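Local coordinates for thermotoga maritima TmcAL (Thermotoga maritima, PDB 5Y0T), which belongs to the HIGH nucleotidyl transferase family of the HUP clan, whose members share a Rossmann-like nucleotide-binding fold, at residues Pro30-Ile34 and Lys345-Ile349; Val36-Asn40 and Lys52-Ala56; Val64-Glu69 and Ile337-Thr343; Ala75-Ala79 and Arg312-Phe316. All blocks are in the same frame, centred on the assembly; numbering follows the deposited sequence.

Contacts 1, 2 and 3 gather round one sheet: strand 32-38 serves contacts 1 and 2, its parallel neighbour 66-70 serves contact 3, and the late strand 337-343 joins 66-70 antiparallel before helix 346-356 turns back for contact 1. The centre of contact 3 lies about 10 Å from that of contact 1 and about 9 Å from that of contact 2. Contact 4 stands apart, about 31 Å from contact 1 and 16 Å from contact 2 between centres, touching the latter through Ala75 and Ser38. Contact 1 encloses the others along the chain. Strand 337-343 and helix 346-356 thus bring a late part of the chain onto the early Rossmann-like sheet.

Contact 1. Residues Pro30-Ile34 and Lys345-Ile349; sequences PDYTI and KGREI
Tyr32 lays one ring face on Ile349 and sends its hydroxyl to Glu348, joining strand 32-38 of the Rossmann-like sheet to the start of helix 346-356. Ile349 CB sits over the Tyr32 ring, 3.7 Å from its centroid and 18° off the normal, a CH-pi contact. With Ile349 CG1 placed opposite the backbone N (chi1 -170°), the two branches part over the ring: Ile349 CG2 comes to Tyr32 CD1, while Ile349 CD1 meets Tyr32 CD2 at 3.9 Å.

At the far end Tyr32 OH donates a short 2.5 Å bond to Glu348 OE1, which accepts with the lone pair turned away from OE2. Glu348 OE1 lies in plane at the ring edge, and its carboxylate is turned 89° to the ring. Lys345 NZ reaches the same Glu348 OE1 from the syn side at 3.1 Å in a salt bridge, so one oxygen takes two donors, and on the way Lys345 CE passes Tyr32 CE1 at 3.7 Å.

Further out, Ile34 CD1 touches Ile349 CG1 at 4.1 Å, and Ile349 also rests on Val3 and Val66. Asp65 OD1 accepts from Thr33 N, and Thr343 OG1 bonds Gly346 N, which helps to place the two backbones. Over the other Tyr32 face lies a water that donates to Asp31 O at 2.9 Å and accepts a weak bond from Lys345 NZ.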
loop_
_atom_site.group_PDB
_atom_site.type_symbol
_atom_site.label_atom_id
_atom_site.label_comp_id
_atom_site.label_asym_id
_atom_site.label_seq_id
_atom_site.Cartn_x
_atom_site.Cartn_y
_atom_site.Cartn_z
ATOM N N PRO A 30 22.915 33.530 -21.420
ATOM C CA PRO A 30 22.636 33.903 -20.031
ATOM C C PRO A 30 23.906 33.958 -19.188
ATOM O O PRO A 30 24.937 33.357 -19.537
ATOM C CB PRO A 30 21.709 32.782 -19.551
ATOM C CG PRO A 30 22.230 31.552 -20.299
ATOM C CD PRO A 30 22.734 32.086 -21.656
ATOM N N ASP A 31 23.832 34.696 -18.085
ATOM C CA ASP A 31 24.914 34.726 -17.106
ATOM C C ASP A 31 24.899 33.434 -16.277
ATOM O O ASP A 31 25.944 32.941 -15.865
ATOM C CB ASP A 31 24.784 35.966 -16.209
ATOM C CG ASP A 31 24.936 37.261 -16.991
ATOM O OD1 ASP A 31 23.929 37.954 -17.253
ATOM O OD2 ASP A 31 26.066 37.559 -17.387
ATOM N N TYR A 32 23.705 32.881 -16.068
ATOM C CA TYR A 32 23.516 31.632 -15.326
ATOM C C TYR A 32 22.382 30.826 -15.929
ATOM O O TYR A 32 21.498 31.382 -16.565
ATOM C CB TYR A 32 23.197 31.894 -13.839
ATOM C CG TYR A 32 24.222 32.759 -13.140
ATOM C CD1 TYR A 32 25.342 32.189 -12.521
ATOM C CD2 TYR A 32 24.073 34.145 -13.100
ATOM C CE1 TYR A 32 26.282 32.973 -11.884
ATOM C CE2 TYR A 32 25.014 34.938 -12.474
ATOM C CZ TYR A 32 26.112 34.342 -11.869
ATOM O OH TYR A 32 27.036 35.130 -11.253
ATOM N N THR A 33 22.399 29.519 -15.683
ATOM C CA THR A 33 21.344 28.615 -16.126
ATOM C C THR A 33 20.800 27.827 -14.933
ATOM O O THR A 33 21.557 27.216 -14.189
ATOM C CB THR A 33 21.869 27.640 -17.191
ATOM O OG1 THR A 33 22.297 28.391 -18.331
ATOM C CG2 THR A 33 20.797 26.651 -17.618
ATOM N N ILE A 34 19.485 27.864 -14.769
ATOM C CA ILE A 34 18.804 27.194 -13.683
ATOM C C ILE A 34 17.834 26.178 -14.267
ATOM O O ILE A 34 17.062 26.506 -15.168
ATOM C CB ILE A 34 18.046 28.203 -12.813
ATOM C CG1 ILE A 34 19.037 29.162 -12.130
ATOM C CG2 ILE A 34 17.184 27.480 -11.791
ATOM C CD1 ILE A 34 18.337 30.322 -11.418
ATOM N N LYS A 345 30.216 28.037 -9.413
ATOM C CA LYS A 345 29.709 29.190 -10.150
ATOM C C LYS A 345 28.257 29.475 -9.757
ATOM O O LYS A 345 27.873 30.629 -9.572
ATOM C CB LYS A 345 29.805 28.953 -11.661
ATOM C CG LYS A 345 29.214 30.087 -12.517
ATOM C CD LYS A 345 30.051 31.364 -12.386
ATOM C CE LYS A 345 29.625 32.432 -13.411
ATOM N NZ LYS A 345 30.418 33.703 -13.291
ATOM N N GLY A 346 27.463 28.411 -9.636
ATOM C CA GLY A 346 26.078 28.502 -9.212
ATOM C C GLY A 346 25.849 29.228 -7.897
ATOM O O GLY A 346 24.776 29.818 -7.696
ATOM N N ARG A 347 26.840 29.188 -6.998
ATOM C CA ARG A 347 26.763 29.917 -5.724
ATOM C C ARG A 347 26.335 31.365 -5.886
ATOM O O ARG A 347 25.560 31.896 -5.083
ATOM C CB ARG A 347 28.121 29.945 -5.009
ATOM C CG ARG A 347 28.589 28.634 -4.395
ATOM C CD ARG A 347 30.011 28.867 -3.839
ATOM N NE ARG A 347 30.512 27.734 -3.070
ATOM C CZ ARG A 347 31.801 27.541 -2.794
ATOM N NH1 ARG A 347 32.721 28.395 -3.253
ATOM N NH2 ARG A 347 32.174 26.489 -2.065
ATOM N N GLU A 348 26.896 32.007 -6.906
ATOM C CA GLU A 348 26.663 33.419 -7.164
ATOM C C GLU A 348 25.181 33.692 -7.424
ATOM O O GLU A 348 24.631 34.655 -6.882
ATOM C CB GLU A 348 27.511 33.894 -8.348
ATOM C CG GLU A 348 29.018 33.717 -8.129
ATOM C CD GLU A 348 29.831 33.852 -9.409
ATOM O OE1 GLU A 348 29.251 34.210 -10.463
ATOM O OE2 GLU A 348 31.056 33.597 -9.360
ATOM N N ILE A 349 24.531 32.861 -8.243
ATOM C CA ILE A 349 23.121 33.132 -8.564
ATOM C C ILE A 349 22.240 32.636 -7.420
ATOM O O ILE A 349 21.203 33.220 -7.129
ATOM C CB ILE A 349 22.677 32.512 -9.936
ATOM C CG1 ILE A 349 21.291 33.031 -10.348
ATOM C CG2 ILE A 349 22.662 30.984 -9.898
ATOM C CD1 ILE A 349 21.230 34.561 -10.474
HETATM O O HOH W 1 28.329 34.541 -15.364
#

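Contact 2. Residues Val36-Asn40 and Lys52-Ala56; sequences VMSGN and KFARA
Arg55 reaches back from helix 52-61 and grips the backbone of the Ser38-Gly39 region end-on: Arg55 NH1 at 2.9 Å and NH2 at 3.0 Å both donate to Gly39 O. The acceptor lies close to the guanidinium plane, and NH2 also makes a bent, weak bond to Ser38 O. Outside the two segments, Arg55 NE bonds Tyr10 O, NH2 bonds Glu9 O and NH1 bonds Ile50 O, so several backbone carbonyls share its N-H groups and probably fix its rotation.

A second polar link joins Asn40 OD1 to Lys52 N at 2.8 Å. Lys52 N lies nearly on the line of the amide C=O (169°), although the bond is bent at the hydrogen (140°). Lys52 CB and CG pack beside the same Asn40 oxygen, each at 3.6 Å. CG stands between the backbone N and the carbonyl carbon; from there the chain runs extended, past Gly39 CA, to a salt bridge with Asp413.

Met37 supplies the apolar side. A bend at chi3 (80°) brings Met37 CE over one face of the Arg55 guanidinium, 3.8 Å from NH2, and 3.6 Å from Lys52 O.

Strand 32-38, helix 52-61 and strand 66-70 form a beta-alpha-beta crossover. Ala56 of the helix and Met37 of the strand both touch Val67 of strand 66-70 and Leu340 of strand 337-343, while helix 79-92 packs on Val36 and Ser38.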
loop_
_atom_site.group_PDB
_atom_site.type_symbol
_atom_site.label_atom_id
_atom_site.label_comp_id
_atom_site.label_asym_id
_atom_site.label_seq_id
_atom_site.Cartn_x
_atom_site.Cartn_y
_atom_site.Cartn_z
ATOM N N VAL A 36 14.663 23.429 -13.457
ATOM C CA VAL A 36 13.692 22.835 -12.544
ATOM C C VAL A 36 13.387 21.469 -13.126
ATOM O O VAL A 36 12.964 21.348 -14.278
ATOM C CB VAL A 36 12.396 23.712 -12.349
ATOM C CG1 VAL A 36 11.603 23.931 -13.672
ATOM C CG2 VAL A 36 11.493 23.112 -11.256
ATOM N N MET A 37 13.641 20.438 -12.315
ATOM C CA MET A 37 13.696 19.060 -12.770
ATOM C C MET A 37 12.751 18.181 -11.949
ATOM O O MET A 37 12.723 18.265 -10.725
ATOM C CB MET A 37 15.134 18.517 -12.652
ATOM C CG MET A 37 15.368 17.132 -13.265
ATOM S SD MET A 37 17.012 16.483 -12.889
ATOM C CE MET A 37 16.712 15.894 -11.215
ATOM N N SER A 38 11.991 17.336 -12.630
ATOM C CA SER A 38 11.227 16.303 -11.949
ATOM C C SER A 38 12.158 15.444 -11.108
ATOM O O SER A 38 13.291 15.158 -11.503
ATOM C CB SER A 38 10.483 15.432 -12.960
ATOM O OG SER A 38 9.462 16.176 -13.607
ATOM N N GLY A 39 11.615 14.963 -9.999
ATOM C CA GLY A 39 12.316 14.198 -8.988
ATOM C C GLY A 39 12.467 12.757 -9.416
ATOM O O GLY A 39 13.149 12.462 -10.400
ATOM N N ASN A 40 12.040 11.853 -8.542
ATOM C CA ASN A 40 12.129 10.432 -8.815
ATOM C C ASN A 40 10.973 9.832 -9.635
ATOM O O ASN A 40 11.026 8.666 -9.981
ATOM C CB ASN A 40 12.253 9.683 -7.494
ATOM C CG ASN A 40 13.598 9.928 -6.824
ATOM O OD1 ASN A 40 14.536 10.379 -7.465
ATOM N ND2 ASN A 40 13.698 9.608 -5.545
ATOM N N LYS A 52 16.977 11.356 -8.481
ATOM C CA LYS A 52 17.111 12.778 -8.788
ATOM C C LYS A 52 18.471 13.320 -8.363
ATOM O O LYS A 52 18.965 14.295 -8.937
ATOM C CB LYS A 52 15.983 13.572 -8.106
ATOM C CG LYS A 52 16.074 13.535 -6.573
ATOM C CD LYS A 52 14.765 13.993 -5.927
ATOM C CE LYS A 52 14.870 13.907 -4.395
ATOM N NZ LYS A 52 13.594 14.353 -3.732
ATOM N N PHE A 53 19.098 12.686 -7.378
ATOM C CA PHE A 53 20.423 13.145 -6.941
ATOM C C PHE A 53 21.473 12.845 -8.016
ATOM O O PHE A 53 22.344 13.669 -8.325
ATOM C CB PHE A 53 20.782 12.493 -5.602
ATOM C CG PHE A 53 19.769 12.780 -4.515
ATOM C CD1 PHE A 53 19.619 14.059 -4.016
ATOM C CD2 PHE A 53 18.970 11.774 -4.011
ATOM C CE1 PHE A 53 18.682 14.325 -3.022
ATOM C CE2 PHE A 53 18.034 12.038 -3.023
ATOM C CZ PHE A 53 17.897 13.310 -2.534
ATOM N N ALA A 54 21.374 11.665 -8.607
ATOM C CA ALA A 54 22.240 11.315 -9.728
ATOM C C ALA A 54 21.952 12.196 -10.949
ATOM O O ALA A 54 22.871 12.702 -11.605
ATOM C CB ALA A 54 22.070 9.837 -10.080
ATOM N N ARG A 55 20.680 12.387 -11.264
ATOM C CA ARG A 55 20.352 13.156 -12.463
ATOM C C ARG A 55 20.653 14.655 -12.255
ATOM O O ARG A 55 21.038 15.345 -13.196
ATOM C CB ARG A 55 18.891 12.906 -12.873
ATOM C CG ARG A 55 18.751 11.666 -13.773
ATOM C CD ARG A 55 17.353 11.018 -13.713
ATOM N NE ARG A 55 16.280 12.010 -13.791
ATOM C CZ ARG A 55 15.469 12.287 -12.778
ATOM N NH1 ARG A 55 15.589 11.616 -11.631
ATOM N NH2 ARG A 55 14.531 13.212 -12.909
ATOM N N ALA A 56 20.524 15.149 -11.024
ATOM C CA ALA A 56 20.950 16.531 -10.722
ATOM C C ALA A 56 22.444 16.723 -10.992
ATOM O O ALA A 56 22.875 17.737 -11.566
ATOM C CB ALA A 56 20.629 16.896 -9.268
#

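Contact 3. Residues Val64-Glu69 and Ile337-Thr343; sequences VDVVLE and IRILGFT
Glu69 and Arg338 meet where strand 66-70 pairs antiparallel with strand 337-343. From the start of its side chain, Glu69 CB lies on Leu340 CD1 at 3.7 Å and also nears Arg338 CG. CG swings opposite the backbone N (chi1 -177°) and the chain stays extended, carrying the carboxylate to OE1, which stands 3.5 Å from Arg338 NH1. That salt bridge is one of charge alone: the oxygen lies well out of the guanidinium plane, and a water joins the two atoms instead. The stronger partner of Glu69 OE1 is Lys52 NZ, and Arg338 NH2 is paired with Asp413.

The backbone carries a classic beta bulge, with Leu340 and Gly341 both facing Val67. Val67 O takes Leu340 N at 2.8 Å and a weak bond from Gly341 N, while Val67 N donates almost straight (175°) to Gly341 O at 2.8 Å. On the Val66 and Leu68 face, Leu68 CD2 presses tightly on Ile339 CD1 at 3.4 Å and meets Ile337 CG2.

That face is apolar; the other adds charges beyond the Val67-Leu340 packing, where Glu69, Arg338 and Lys52, all buried, join Asp413 in a group of opposite charges that probably balance one another.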
loop_
_atom_site.group_PDB
_atom_site.type_symbol
_atom_site.label_atom_id
_atom_site.label_comp_id
_atom_site.label_asym_id
_atom_site.label_seq_id
_atom_site.Cartn_x
_atom_site.Cartn_y
_atom_site.Cartn_z
ATOM N N VAL A 64 24.322 23.098 -16.387
ATOM C CA VAL A 64 23.388 23.779 -15.463
ATOM C C VAL A 64 24.127 24.288 -14.194
ATOM O O VAL A 64 25.004 23.601 -13.672
ATOM C CB VAL A 64 22.224 22.848 -15.041
ATOM C CG1 VAL A 64 21.343 23.550 -14.031
ATOM C CG2 VAL A 64 21.380 22.449 -16.267
ATOM N N ASP A 65 23.831 25.513 -13.740
ATOM C CA ASP A 65 24.480 26.055 -12.532
ATOM C C ASP A 65 23.779 25.644 -11.249
ATOM O O ASP A 65 24.432 25.428 -10.234
ATOM C CB ASP A 65 24.550 27.578 -12.578
ATOM C CG ASP A 65 25.350 28.075 -13.774
ATOM O OD1 ASP A 65 24.828 28.896 -14.548
ATOM O OD2 ASP A 65 26.492 27.622 -13.944
ATOM N N VAL A 66 22.446 25.633 -11.300
ATOM C CA VAL A 66 21.593 25.279 -10.152
ATOM C C VAL A 66 20.441 24.374 -10.596
ATOM O O VAL A 66 19.763 24.670 -11.574
ATOM C CB VAL A 66 20.988 26.533 -9.478
ATOM C CG1 VAL A 66 20.166 26.151 -8.221
ATOM C CG2 VAL A 66 22.097 27.573 -9.127
ATOM N N VAL A 67 20.213 23.289 -9.861
ATOM C CA VAL A 67 19.103 22.383 -10.146
ATOM C C VAL A 67 18.095 22.447 -9.003
ATOM O O VAL A 67 18.470 22.310 -7.842
ATOM C CB VAL A 67 19.544 20.905 -10.318
ATOM C CG1 VAL A 67 18.308 20.012 -10.549
ATOM C CG2 VAL A 67 20.530 20.757 -11.489
ATOM N N LEU A 68 16.835 22.682 -9.359
ATOM C CA LEU A 68 15.709 22.731 -8.425
ATOM C C LEU A 68 14.826 21.519 -8.638
ATOM O O LEU A 68 14.727 21.025 -9.756
ATOM C CB LEU A 68 14.880 23.996 -8.641
ATOM C CG LEU A 68 15.686 25.273 -8.880
ATOM C CD1 LEU A 68 14.768 26.469 -9.209
ATOM C CD2 LEU A 68 16.533 25.559 -7.668
ATOM N N GLU A 69 14.190 21.019 -7.581
ATOM C CA GLU A 69 13.194 19.970 -7.784
ATOM C C GLU A 69 11.821 20.563 -8.106
ATOM O O GLU A 69 11.343 21.464 -7.414
ATOM C CB GLU A 69 13.068 19.055 -6.556
ATOM C CG GLU A 69 12.080 17.926 -6.824
ATOM C CD GLU A 69 12.024 16.869 -5.723
ATOM O OE1 GLU A 69 12.744 17.005 -4.703
ATOM O OE2 GLU A 69 11.241 15.907 -5.881
ATOM N N ILE A 337 11.193 26.480 -2.815
ATOM C CA ILE A 337 12.158 26.152 -3.841
ATOM C C ILE A 337 13.143 25.144 -3.261
ATOM O O ILE A 337 13.913 25.483 -2.365
ATOM C CB ILE A 337 12.914 27.401 -4.329
ATOM C CG1 ILE A 337 11.935 28.380 -4.994
ATOM C CG2 ILE A 337 13.994 26.983 -5.320
ATOM C CD1 ILE A 337 12.459 29.824 -5.091
ATOM N N ARG A 338 13.128 23.918 -3.777
ATOM C CA ARG A 338 14.034 22.874 -3.282
ATOM C C ARG A 338 15.307 22.855 -4.132
ATOM O O ARG A 338 15.229 22.662 -5.331
ATOM C CB ARG A 338 13.355 21.489 -3.315
ATOM C CG ARG A 338 14.320 20.302 -3.050
ATOM C CD ARG A 338 14.579 20.087 -1.551
ATOM N NE ARG A 338 15.522 18.983 -1.317
ATOM C CZ ARG A 338 15.162 17.703 -1.264
ATOM N NH1 ARG A 338 13.880 17.368 -1.398
ATOM N NH2 ARG A 338 16.076 16.762 -1.045
ATOM N N ILE A 339 16.468 23.037 -3.507
ATOM C CA ILE A 339 17.742 22.987 -4.226
ATOM C C ILE A 339 18.253 21.555 -4.229
ATOM O O ILE A 339 18.516 21.011 -3.164
ATOM C CB ILE A 339 18.834 23.868 -3.567
ATOM C CG1 ILE A 339 18.360 25.310 -3.336
ATOM C CG2 ILE A 339 20.151 23.789 -4.362
ATOM C CD1 ILE A 339 17.839 26.001 -4.542
ATOM N N LEU A 340 18.330 20.925 -5.402
ATOM C CA LEU A 340 18.929 19.594 -5.505
ATOM C C LEU A 340 20.434 19.629 -5.739
ATOM O O LEU A 340 21.126 18.655 -5.446
ATOM C CB LEU A 340 18.262 18.788 -6.621
ATOM C CG LEU A 340 16.800 18.405 -6.384
ATOM C CD1 LEU A 340 16.300 17.697 -7.619
ATOM C CD2 LEU A 340 16.613 17.515 -5.110
ATOM N N GLY A 341 20.943 20.737 -6.280
ATOM C CA GLY A 341 22.366 20.846 -6.513
ATOM C C GLY A 341 22.768 22.167 -7.145
ATOM O O GLY A 341 21.932 22.873 -7.733
ATOM N N PHE A 342 24.042 22.518 -6.988
ATOM C CA PHE A 342 24.586 23.685 -7.670
ATOM C C PHE A 342 26.099 23.581 -7.792
ATOM O O PHE A 342 26.749 22.822 -7.062
ATOM C CB PHE A 342 24.181 25.000 -6.964
ATOM C CG PHE A 342 24.524 25.058 -5.481
ATOM C CD1 PHE A 342 23.672 24.492 -4.539
ATOM C CD2 PHE A 342 25.654 25.727 -5.033
ATOM C CE1 PHE A 342 23.961 24.572 -3.183
ATOM C CE2 PHE A 342 25.963 25.809 -3.670
ATOM C CZ PHE A 342 25.110 25.227 -2.738
ATOM N N THR A 343 26.665 24.332 -8.733
ATOM C CA THR A 343 28.110 24.394 -8.845
ATOM C C THR A 343 28.713 25.559 -8.071
ATOM O O THR A 343 28.006 26.440 -7.607
ATOM C CB THR A 343 28.544 24.559 -10.299
ATOM O OG1 THR A 343 28.081 25.829 -10.774
ATOM C CG2 THR A 343 27.965 23.438 -11.164
HETATM O O HOH W 2 28.209 25.998 -13.424
HETATM O O HOH W 3 11.675 18.496 -2.739
HETATM O O HOH W 4 11.188 23.462 -5.720
#

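Contact 4. Residues Ala75-Ala79 and Arg312-Phe316; sequences ATQDA and RLALF
Thr76, the first residue to leave helical geometry after helix 72-75, brings its CA within 6.3 Å of Arg312 CA, so a loop backbone lies against one turn of helix 307-318. Its carbonyl points into the helix side chains. Thr76 O is 3.0 Å from Arg312 CD and 3.1 Å from Phe316 CZ, with no hydrogen-bond partner in the model; carbon-bound hydrogens of the arginine chain and the ring surround this buried oxygen.

The Phe316 ring presents its edge to the loop. Thr76 OG1 approaches Phe316 CE1 at 3.1 Å but is hydrogen-bonded to Val72 O, while Gln77 CA lies in the ring plane. Gln77 CG touches Phe316 CZ at 3.9 Å, and its amide, bonded to Asn330 and Val73, stands 68° from the ring. Thr76 CG2 reaches Leu315 CD1 at 4.0 Å.

Arg312 bends at chi3 (-67°), which lays one guanidinium face over Asp78 CA; NH1 goes on to Gln43 O. Asp78 OD2 stays 5.8 Å from Arg312 NH2, so the opposite charges are near without pairing.

Asp78 is the N-cap of helix 79-92, and the loop therefore links the end of helix 72-75 to the start of that helix. Phe41 touches Thr76 and Leu315 from a neighbouring loop, while Leu313 packs helix 307-318 against helix 279-289.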
loop_
_atom_site.group_PDB
_atom_site.type_symbol
_atom_site.label_atom_id
_atom_site.label_comp_id
_atom_site.label_asym_id
_atom_site.label_seq_id
_atom_site.Cartn_x
_atom_site.Cartn_y
_atom_site.Cartn_z
ATOM N N ALA A 75 5.145 17.497 -10.862
ATOM C CA ALA A 75 5.967 16.668 -11.751
ATOM C C ALA A 75 5.200 15.490 -12.350
ATOM O O ALA A 75 5.525 15.017 -13.444
ATOM C CB ALA A 75 7.221 16.155 -10.985
ATOM N N THR A 76 4.228 14.970 -11.601
ATOM C CA THR A 76 3.426 13.850 -12.061
ATOM C C THR A 76 2.052 14.221 -12.621
ATOM O O THR A 76 1.223 13.334 -12.806
ATOM C CB THR A 76 3.245 12.800 -10.947
ATOM O OG1 THR A 76 2.650 13.417 -9.804
ATOM C CG2 THR A 76 4.617 12.215 -10.566
ATOM N N GLN A 77 1.757 15.504 -12.801
ATOM C CA GLN A 77 0.464 15.863 -13.404
ATOM C C GLN A 77 0.507 15.859 -14.919
ATOM O O GLN A 77 1.578 15.766 -15.515
ATOM C CB GLN A 77 0.014 17.247 -12.945
ATOM C CG GLN A 77 -0.692 17.261 -11.624
ATOM C CD GLN A 77 -1.276 18.615 -11.322
ATOM O OE1 GLN A 77 -2.275 19.013 -11.916
ATOM N NE2 GLN A 77 -0.648 19.342 -10.392
ATOM N N ASP A 78 -0.656 16.062 -15.540
ATOM C CA ASP A 78 -0.705 16.239 -16.982
ATOM C C ASP A 78 -0.065 17.579 -17.298
ATOM O O ASP A 78 0.342 18.308 -16.384
ATOM C CB ASP A 78 -2.151 16.162 -17.519
ATOM C CG ASP A 78 -3.086 17.215 -16.911
ATOM O OD1 ASP A 78 -2.628 18.266 -16.400
ATOM O OD2 ASP A 78 -4.312 16.991 -16.961
ATOM N N ALA A 79 0.020 17.909 -18.581
ATOM C CA ALA A 79 0.832 19.039 -19.018
ATOM C C ALA A 79 0.450 20.364 -18.348
ATOM O O ALA A 79 1.321 21.145 -18.020
ATOM C CB ALA A 79 0.749 19.178 -20.542
ATOM N N ARG A 312 -0.316 7.858 -14.437
ATOM C CA ARG A 312 -0.342 8.994 -13.504
ATOM C C ARG A 312 -1.353 8.718 -12.391
ATOM O O ARG A 312 -1.059 8.934 -11.220
ATOM C CB ARG A 312 -0.692 10.317 -14.205
ATOM C CG ARG A 312 0.472 11.013 -14.912
ATOM C CD ARG A 312 0.085 12.422 -15.451
ATOM N NE ARG A 312 -0.878 12.367 -16.537
ATOM C CZ ARG A 312 -0.548 12.358 -17.818
ATOM N NH1 ARG A 312 0.731 12.393 -18.170
ATOM N NH2 ARG A 312 -1.491 12.308 -18.745
ATOM N N LEU A 313 -2.540 8.235 -12.756
ATOM C CA LEU A 313 -3.558 7.943 -11.742
ATOM C C LEU A 313 -3.104 6.874 -10.738
ATOM O O LEU A 313 -3.484 6.917 -9.568
ATOM C CB LEU A 313 -4.865 7.508 -12.402
ATOM C CG LEU A 313 -5.679 8.616 -13.076
ATOM C CD1 LEU A 313 -6.926 8.040 -13.748
ATOM C CD2 LEU A 313 -6.061 9.685 -12.075
ATOM N N ALA A 314 -2.313 5.906 -11.193
ATOM C CA ALA A 314 -1.759 4.904 -10.281
ATOM C C ALA A 314 -0.796 5.537 -9.266
ATOM O O ALA A 314 -0.796 5.166 -8.107
ATOM C CB ALA A 314 -1.054 3.804 -11.051
ATOM N N LEU A 315 0.015 6.500 -9.700
ATOM C CA LEU A 315 0.930 7.179 -8.777
ATOM C C LEU A 315 0.158 8.059 -7.803
ATOM O O LEU A 315 0.438 8.059 -6.607
ATOM C CB LEU A 315 1.961 8.025 -9.534
ATOM C CG LEU A 315 2.980 7.264 -10.380
ATOM C CD1 LEU A 315 4.048 8.231 -10.902
ATOM C CD2 LEU A 315 3.618 6.162 -9.567
ATOM N N PHE A 316 -0.830 8.786 -8.315
ATOM C CA PHE A 316 -1.687 9.598 -7.448
ATOM C C PHE A 316 -2.389 8.735 -6.407
ATOM O O PHE A 316 -2.545 9.138 -5.248
ATOM C CB PHE A 316 -2.734 10.361 -8.252
ATOM C CG PHE A 316 -2.163 11.442 -9.124
ATOM C CD1 PHE A 316 -0.925 11.995 -8.839
ATOM C CD2 PHE A 316 -2.873 11.906 -10.231
ATOM C CE1 PHE A 316 -0.400 13.005 -9.643
ATOM C CE2 PHE A 316 -2.353 12.907 -11.045
ATOM C CZ PHE A 316 -1.115 13.457 -10.750
#